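Local structure of aquaporin AqpM (Methanothermobacter marburgensis str. Marburg, 2F2B) at residues Val152-Leu157 / Ser196-Ala201; Ile141-Ala146 / Tyr221-Val226; Asp167-Lys172 / Leu238-Leu243. The protein forms homotetrameric water channels that let water cross the membrane either way along an osmotic gradient, and transiently raises the initial glycerol flux. All blocks are in the same frame, centred on the assembly; numbering follows the deposited sequence.

Contact 1: Val152-Leu157 / Ser196-Ala201; sequences VGTFLL and SSLNPA
Leu198, the residue just before the second NPA motif of the aquaporin fold (Asn199, Pro200, Ala201), packs against one flank of the membrane-spanning helix 143-166, meeting it at Gly153, Thr154 and Leu157. Its CD2 methyl lies against backbone, 3.6 Å from Gly153 C. Glycine suits that place: having no side chain, Gly153 presents bare backbone to the methyl, and the loop comes close, with Thr154 CA and Leu198 CA 5.0 Å apart. No hydrogen bond crosses between the segments, and the fit rests on shape. Glu150, one turn earlier on the helix, accepts from Leu198 N and Ser197 N through its carboxylate, while Leu198 O takes a hydrogen bond from Asn82 of the first NPA motif. Leu157 adds an apolar touch, its CD2 4.2 Å from Leu198 CB, and its side chain also reaches Asn82. Thr154 lies alongside Leu198, the two side chains running antiparallel. The threonine's first torsion (chi1 -48°) sets OG1 beside its own backbone N, where it hydrogen-bonds to Glu150 O and also rests 3.3 Å from Leu198 CA.

Contact 2: Ile141-Ala146 / Tyr221-Val226; sequences ISYWQA and YYSIYV
Helix 143-166 and the beginning of helix 224-243 come together near the extracellular side of the aquaporin fold, with Ala146 and Ile224 the nearest pair, their CA atoms 6.9 Å apart. These helices are both membrane-spanning elements of the second half of the chain, and Tyr143, in the first turn of its helix, joins the two segments. Its ring projects with CG anti to the backbone N (chi1 173°), which carries the phenol across to Ser223 and Ile224. Two different chemistries use the one ring. Over a face lies Ile224 CG1 in a CH-pi contact, 3.8 Å from the centroid of the Tyr143 ring and 26° off the ring normal, displaced toward the rim above CD2 and CE2. Ser223 OG lies at the ring edge, near its plane, and shares a hydrogen bond with the phenol oxygen in which either may be the donor. Tyrosine fits because it offers both a broad apolar face and a polar end, and serine because its short side chain keeps a hydroxyl close to the backbone.

Deeper in, Ala146 is small enough to let the isoleucine approach, its CB 4.0 Å from Ile224 CD1. The beta-branched side chain thus divides its work: CG1 packs on the tyrosine, CD1 touches both the tyrosine and Ala146 CB, and CG2 lies near the Ala146 carbonyl. Ser142 and Gln145 start helix 143-166 with a capping box, in which Gln145 N donates to Ser142 OG and Ser142 N donates back to Gln145 OE1. Gln145 NE2 donates to Gln120 O of a neighbouring subunit, tying this helix start to the tetramer. The polar link closes at 2.7 Å, from Tyr143 OH to Ser223 OG.

Contact 3: Asp167-Lys172 / Leu238-Leu243; sequences DERAPK and LTYQYL
The backbones stay well apart here: a type I beta turn, Asp167 to Ala170, faces the last turns of helix 224-243, and even the nearest CA atoms, those of Asp167 and Tyr240, are 9.7 Å from each other. The length of Tyr240 spans most of that distance. Tyr240 extends with CG anti to its backbone N (chi1 -171°), and its hydroxyl donates to Asp167, with Tyr240 OH 2.8 Å from Asp167 OD1. The carboxylate oxygen sits at the edge of the ring, near its plane, yet the hydroxyl comes to it from above the carboxylate, whose plane is turned 76° from the ring. Tyrosine is apt because its ring spans the gap while the hydroxyl supplies a donor.

The other carboxylate oxygen serves the turn. Arg169 N donates to Asp167 OD2 over 2.9 Å in an Asx turn, and Arg169 NE forms a salt bridge with the same oxygen at 2.6 Å. The two donors approach from opposite faces of the carboxylate plane and should help to fix its rotation. The bend of the arginine at chi3 (-51°) brings NH2 within 3.3 Å of Tyr240 OH. Ile159 and Met162 of helix 143-166 pack on Tyr240, and Ala72 of a neighbouring subunit touches it too. The whole is an Asx turn within a beta turn, joining the predicted cytoplasmic loop after helix 143-166 to the C-terminal end of helix 224-243.

Contacts 1 and 2 share helix 143-166, and their centres are 12 Å apart. They meet directly where Pro200 O lies 2.9 Å from Tyr222 OH, a probable hydrogen bond, and where Ser197 CB packs 3.5 Å from Tyr225 CD1. Contact 1 holds the second NPA motif, part of a pore-forming loop, and a bound glycerol, probably from crystallisation, hydrogen-bonds to Asn199 ND2. Contact 3 lies toward the other membrane face, about 19 Å from contact 1 between centres, and touches it through Phe155 CE1 and Thr239 OG1, 3.8 Å apart. Contacts 2 and 3 use the same helix 224-243 but stay about 14 Å apart at their nearest atoms. All three reach a neighbouring subunit.

Contact 1: Val152-Leu157 / Ser196-Ala201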
# COMPACT_ATOMS: atom_id res chain seq x y z
N VAL A 152 22.08 -5.92 6.87
CA VAL A 152 21.21 -6.64 5.94
C VAL A 152 20.17 -5.70 5.32
O VAL A 152 19.92 -5.73 4.11
CB VAL A 152 20.49 -7.81 6.65
CG1 VAL A 152 19.60 -8.57 5.65
CG2 VAL A 152 21.52 -8.77 7.24
N GLY A 153 19.56 -4.86 6.15
CA GLY A 153 18.57 -3.92 5.65
C GLY A 153 19.14 -2.95 4.63
O GLY A 153 18.55 -2.72 3.58
N THR A 154 20.30 -2.37 4.93
CA THR A 154 20.89 -1.41 4.01
C THR A 154 21.42 -2.10 2.76
O THR A 154 21.50 -1.50 1.69
CB THR A 154 22.01 -0.59 4.69
OG1 THR A 154 21.53 -0.09 5.95
CG2 THR A 154 22.38 0.61 3.82
N PHE A 155 21.78 -3.38 2.89
CA PHE A 155 22.26 -4.14 1.74
C PHE A 155 21.11 -4.22 0.72
O PHE A 155 21.31 -3.96 -0.47
CB PHE A 155 22.66 -5.56 2.17
CG PHE A 155 23.10 -6.44 1.03
CD1 PHE A 155 24.45 -6.52 0.67
CD2 PHE A 155 22.17 -7.19 0.31
CE1 PHE A 155 24.86 -7.33 -0.39
CE2 PHE A 155 22.58 -8.01 -0.75
CZ PHE A 155 23.92 -8.08 -1.10
N LEU A 156 19.92 -4.57 1.19
CA LEU A 156 18.77 -4.66 0.28
C LEU A 156 18.48 -3.31 -0.36
O LEU A 156 18.25 -3.21 -1.57
CB LEU A 156 17.52 -5.16 1.01
CG LEU A 156 16.26 -5.19 0.13
CD1 LEU A 156 16.50 -6.09 -1.08
CD2 LEU A 156 15.07 -5.70 0.93
N LEU A 157 18.48 -2.25 0.46
CA LEU A 157 18.23 -0.91 -0.05
C LEU A 157 19.21 -0.54 -1.16
O LEU A 157 18.81 -0.13 -2.25
CB LEU A 157 18.33 0.12 1.07
CG LEU A 157 18.33 1.60 0.64
CD1 LEU A 157 17.06 1.91 -0.15
CD2 LEU A 157 18.43 2.49 1.87
N SER A 196 15.34 0.11 12.25
CA SER A 196 15.52 0.11 10.79
C SER A 196 15.87 1.48 10.21
O SER A 196 15.12 2.03 9.39
CB SER A 196 14.26 -0.43 10.11
OG SER A 196 14.45 -0.52 8.70
N SER A 197 17.01 2.02 10.63
CA SER A 197 17.47 3.32 10.16
C SER A 197 17.94 3.31 8.70
O SER A 197 17.45 4.08 7.88
CB SER A 197 18.63 3.81 11.03
OG SER A 197 19.32 4.86 10.39
N LEU A 198 18.91 2.44 8.41
CA LEU A 198 19.50 2.30 7.07
C LEU A 198 20.11 3.61 6.62
O LEU A 198 20.54 3.73 5.47
CB LEU A 198 18.42 1.91 6.05
CG LEU A 198 17.31 0.94 6.44
CD1 LEU A 198 16.37 0.76 5.24
CD2 LEU A 198 17.90 -0.39 6.88
N ASN A 199 20.21 4.57 7.53
CA ASN A 199 20.64 5.92 7.15
C ASN A 199 21.27 6.69 8.32
O ASN A 199 20.58 7.07 9.26
CB ASN A 199 19.37 6.63 6.68
CG ASN A 199 19.62 7.98 6.07
OD1 ASN A 199 20.50 8.73 6.50
ND2 ASN A 199 18.82 8.32 5.07
N PRO A 200 22.59 6.95 8.26
CA PRO A 200 23.25 7.68 9.35
C PRO A 200 22.66 9.06 9.66
O PRO A 200 22.63 9.48 10.81
CB PRO A 200 24.70 7.78 8.86
CG PRO A 200 24.86 6.52 8.04
CD PRO A 200 23.56 6.50 7.25
N ALA A 201 22.18 9.76 8.63
CA ALA A 201 21.60 11.09 8.84
C ALA A 201 20.21 10.99 9.47
O ALA A 201 19.87 11.78 10.36
CB ALA A 201 21.51 11.84 7.50

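Contact 2: Ile141-Ala146 / Tyr221-Val226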
# COMPACT_ATOMS: atom_id res chain seq x y z
N ILE A 141 17.40 -6.81 22.31
CA ILE A 141 18.28 -6.81 21.15
C ILE A 141 19.64 -6.21 21.50
O ILE A 141 19.72 -5.08 21.98
CB ILE A 141 17.64 -6.00 19.99
CG1 ILE A 141 16.27 -6.59 19.62
CG2 ILE A 141 18.58 -5.98 18.79
CD1 ILE A 141 16.30 -8.05 19.17
N SER A 142 20.70 -6.97 21.26
CA SER A 142 22.05 -6.50 21.58
C SER A 142 22.63 -5.59 20.51
O SER A 142 22.09 -5.46 19.41
CB SER A 142 22.99 -7.69 21.77
OG SER A 142 23.31 -8.28 20.52
N TYR A 143 23.75 -4.95 20.86
CA TYR A 143 24.44 -4.04 19.96
C TYR A 143 24.77 -4.71 18.63
O TYR A 143 24.55 -4.13 17.56
CB TYR A 143 25.72 -3.53 20.64
CG TYR A 143 26.64 -2.71 19.75
CD1 TYR A 143 27.47 -3.31 18.81
CD2 TYR A 143 26.67 -1.32 19.86
CE1 TYR A 143 28.31 -2.55 18.00
CE2 TYR A 143 27.50 -0.55 19.05
CZ TYR A 143 28.32 -1.17 18.13
OH TYR A 143 29.14 -0.41 17.32
N TRP A 144 25.30 -5.92 18.68
CA TRP A 144 25.67 -6.63 17.46
C TRP A 144 24.48 -7.13 16.66
O TRP A 144 24.56 -7.22 15.43
CB TRP A 144 26.64 -7.77 17.78
CG TRP A 144 27.98 -7.26 18.21
CD1 TRP A 144 28.52 -7.32 19.46
CD2 TRP A 144 28.93 -6.55 17.40
NE1 TRP A 144 29.74 -6.68 19.48
CE2 TRP A 144 30.01 -6.20 18.23
CE3 TRP A 144 28.96 -6.16 16.05
CZ2 TRP A 144 31.12 -5.48 17.76
CZ3 TRP A 144 30.06 -5.45 15.58
CH2 TRP A 144 31.13 -5.12 16.43
N GLN A 145 23.39 -7.46 17.33
CA GLN A 145 22.19 -7.91 16.63
C GLN A 145 21.62 -6.75 15.82
O GLN A 145 21.19 -6.92 14.68
CB GLN A 145 21.14 -8.42 17.61
CG GLN A 145 21.43 -9.80 18.16
CD GLN A 145 20.43 -10.19 19.22
OE1 GLN A 145 20.44 -9.65 20.32
NE2 GLN A 145 19.56 -11.14 18.90
N ALA A 146 21.60 -5.57 16.43
CA ALA A 146 21.09 -4.37 15.76
C ALA A 146 22.00 -4.02 14.59
O ALA A 146 21.55 -3.60 13.52
CB ALA A 146 21.02 -3.20 16.75
N TYR A 221 24.77 4.49 20.96
CA TYR A 221 24.29 3.53 19.97
C TYR A 221 24.55 4.00 18.54
O TYR A 221 24.40 3.23 17.59
CB TYR A 221 22.78 3.31 20.11
CG TYR A 221 22.33 2.73 21.43
CD1 TYR A 221 22.68 1.44 21.81
CD2 TYR A 221 21.50 3.47 22.29
CE1 TYR A 221 22.23 0.88 23.01
CE2 TYR A 221 21.05 2.92 23.49
CZ TYR A 221 21.41 1.63 23.84
OH TYR A 221 20.95 1.09 25.02
N TYR A 222 24.93 5.26 18.38
CA TYR A 222 25.14 5.83 17.05
C TYR A 222 26.06 5.04 16.12
O TYR A 222 25.81 5.00 14.91
CB TYR A 222 25.60 7.29 17.16
CG TYR A 222 25.46 8.04 15.85
CD1 TYR A 222 24.25 8.07 15.16
CD2 TYR A 222 26.56 8.70 15.27
CE1 TYR A 222 24.12 8.72 13.93
CE2 TYR A 222 26.44 9.36 14.05
CZ TYR A 222 25.22 9.36 13.38
OH TYR A 222 25.10 9.98 12.16
N SER A 223 27.12 4.42 16.64
CA SER A 223 28.03 3.66 15.78
C SER A 223 27.30 2.56 15.01
O SER A 223 27.68 2.20 13.90
CB SER A 223 29.18 3.06 16.60
OG SER A 223 28.69 2.22 17.63
N ILE A 224 26.24 2.02 15.60
CA ILE A 224 25.45 0.98 14.96
C ILE A 224 24.88 1.50 13.64
O ILE A 224 24.92 0.83 12.61
CB ILE A 224 24.25 0.56 15.84
CG1 ILE A 224 24.74 -0.19 17.08
CG2 ILE A 224 23.27 -0.30 15.03
CD1 ILE A 224 23.65 -0.45 18.09
N TYR A 225 24.36 2.73 13.70
CA TYR A 225 23.71 3.37 12.57
C TYR A 225 24.64 4.10 11.60
O TYR A 225 24.18 4.75 10.66
CB TYR A 225 22.62 4.29 13.12
CG TYR A 225 21.69 3.52 14.01
CD1 TYR A 225 20.79 2.59 13.47
CD2 TYR A 225 21.77 3.61 15.40
CE1 TYR A 225 20.01 1.78 14.29
CE2 TYR A 225 20.99 2.81 16.23
CZ TYR A 225 20.11 1.89 15.67
OH TYR A 225 19.35 1.07 16.47
N VAL A 226 25.94 4.00 11.85
CA VAL A 226 26.93 4.59 10.97
C VAL A 226 27.62 3.43 10.27
O VAL A 226 27.60 3.32 9.05
CB VAL A 226 27.99 5.41 11.75
CG1 VAL A 226 29.06 5.91 10.80
CG2 VAL A 226 27.32 6.59 12.45

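Contact 3: Asp167-Lys172 / Leu238-Leu243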
# COMPACT_ATOMS: atom_id res chain seq x y z
N ASP A 167 21.96 1.33 -12.66
CA ASP A 167 22.11 0.54 -13.88
C ASP A 167 21.46 1.20 -15.10
O ASP A 167 20.30 1.59 -15.07
CB ASP A 167 21.51 -0.85 -13.69
CG ASP A 167 22.07 -1.86 -14.67
OD1 ASP A 167 23.09 -2.50 -14.34
OD2 ASP A 167 21.52 -2.00 -15.78
N GLU A 168 22.23 1.30 -16.18
CA GLU A 168 21.76 1.90 -17.42
C GLU A 168 20.60 1.15 -18.06
O GLU A 168 19.90 1.69 -18.91
CB GLU A 168 22.93 2.00 -18.41
CG GLU A 168 23.95 0.88 -18.27
CD GLU A 168 24.77 1.00 -17.00
OE1 GLU A 168 25.49 0.04 -16.65
OE2 GLU A 168 24.70 2.06 -16.34
N ARG A 169 20.39 -0.10 -17.66
CA ARG A 169 19.31 -0.91 -18.21
C ARG A 169 18.00 -0.77 -17.42
O ARG A 169 16.96 -1.28 -17.83
CB ARG A 169 19.72 -2.39 -18.22
CG ARG A 169 21.07 -2.66 -18.86
CD ARG A 169 21.59 -4.04 -18.47
NE ARG A 169 21.54 -4.25 -17.03
CZ ARG A 169 22.14 -5.25 -16.39
NH1 ARG A 169 22.84 -6.14 -17.07
NH2 ARG A 169 22.03 -5.37 -15.08
N ALA A 170 18.07 -0.06 -16.30
CA ALA A 170 16.90 0.13 -15.45
C ALA A 170 15.73 0.80 -16.16
O ALA A 170 15.91 1.77 -16.90
CB ALA A 170 17.29 0.95 -14.22
N PRO A 171 14.50 0.29 -15.94
CA PRO A 171 13.32 0.88 -16.58
C PRO A 171 13.10 2.29 -16.05
O PRO A 171 12.99 2.50 -14.84
CB PRO A 171 12.20 -0.09 -16.18
CG PRO A 171 12.64 -0.55 -14.83
CD PRO A 171 14.12 -0.81 -15.04
N LYS A 172 13.06 3.26 -16.96
CA LYS A 172 12.90 4.65 -16.58
C LYS A 172 11.60 4.99 -15.86
O LYS A 172 10.53 4.49 -16.20
CB LYS A 172 13.04 5.55 -17.81
CG LYS A 172 14.47 5.68 -18.32
CD LYS A 172 14.57 6.62 -19.51
CE LYS A 172 16.02 6.87 -19.89
NZ LYS A 172 16.75 5.60 -20.16
N LEU A 238 29.36 -3.44 -4.20
CA LEU A 238 30.41 -4.32 -4.70
C LEU A 238 29.85 -5.63 -5.25
O LEU A 238 30.34 -6.17 -6.24
CB LEU A 238 31.42 -4.61 -3.59
CG LEU A 238 32.26 -3.40 -3.14
CD1 LEU A 238 33.09 -3.77 -1.93
CD2 LEU A 238 33.15 -2.94 -4.29
N THR A 239 28.81 -6.14 -4.59
CA THR A 239 28.16 -7.38 -5.01
C THR A 239 27.48 -7.18 -6.36
O THR A 239 27.59 -8.02 -7.25
CB THR A 239 27.10 -7.83 -3.98
OG1 THR A 239 27.75 -8.13 -2.74
CG2 THR A 239 26.36 -9.07 -4.47
N TYR A 240 26.77 -6.06 -6.52
CA TYR A 240 26.09 -5.80 -7.78
C TYR A 240 27.10 -5.68 -8.91
O TYR A 240 26.90 -6.23 -10.00
CB TYR A 240 25.27 -4.50 -7.68
CG TYR A 240 24.37 -4.28 -8.86
CD1 TYR A 240 24.82 -3.56 -9.98
CD2 TYR A 240 23.09 -4.81 -8.90
CE1 TYR A 240 24.00 -3.38 -11.09
CE2 TYR A 240 22.26 -4.64 -10.00
CZ TYR A 240 22.72 -3.93 -11.10
OH TYR A 240 21.92 -3.78 -12.20
N GLN A 241 28.19 -4.97 -8.65
CA GLN A 241 29.25 -4.78 -9.63
C GLN A 241 29.81 -6.13 -10.08
O GLN A 241 30.08 -6.34 -11.26
CB GLN A 241 30.36 -3.92 -9.01
CG GLN A 241 31.50 -3.55 -9.95
CD GLN A 241 32.56 -2.71 -9.26
OE1 GLN A 241 33.22 -3.17 -8.32
NE2 GLN A 241 32.73 -1.48 -9.71
N TYR A 242 29.98 -7.03 -9.12
CA TYR A 242 30.50 -8.37 -9.40
C TYR A 242 29.54 -9.19 -10.26
O TYR A 242 29.94 -9.77 -11.27
CB TYR A 242 30.77 -9.10 -8.08
CG TYR A 242 30.96 -10.60 -8.24
CD1 TYR A 242 32.09 -11.12 -8.87
CD2 TYR A 242 30.00 -11.49 -7.76
CE1 TYR A 242 32.26 -12.49 -9.03
CE2 TYR A 242 30.16 -12.86 -7.90
CZ TYR A 242 31.29 -13.36 -8.54
OH TYR A 242 31.43 -14.72 -8.68
N LEU A 243 28.27 -9.24 -9.86
CA LEU A 243 27.26 -10.00 -10.59
C LEU A 243 27.04 -9.53 -12.02
O LEU A 243 26.72 -10.34 -12.90
CB LEU A 243 25.93 -9.97 -9.83
CG LEU A 243 25.89 -10.65 -8.46
CD1 LEU A 243 24.52 -10.45 -7.82
CD2 LEU A 243 26.20 -12.14 -8.61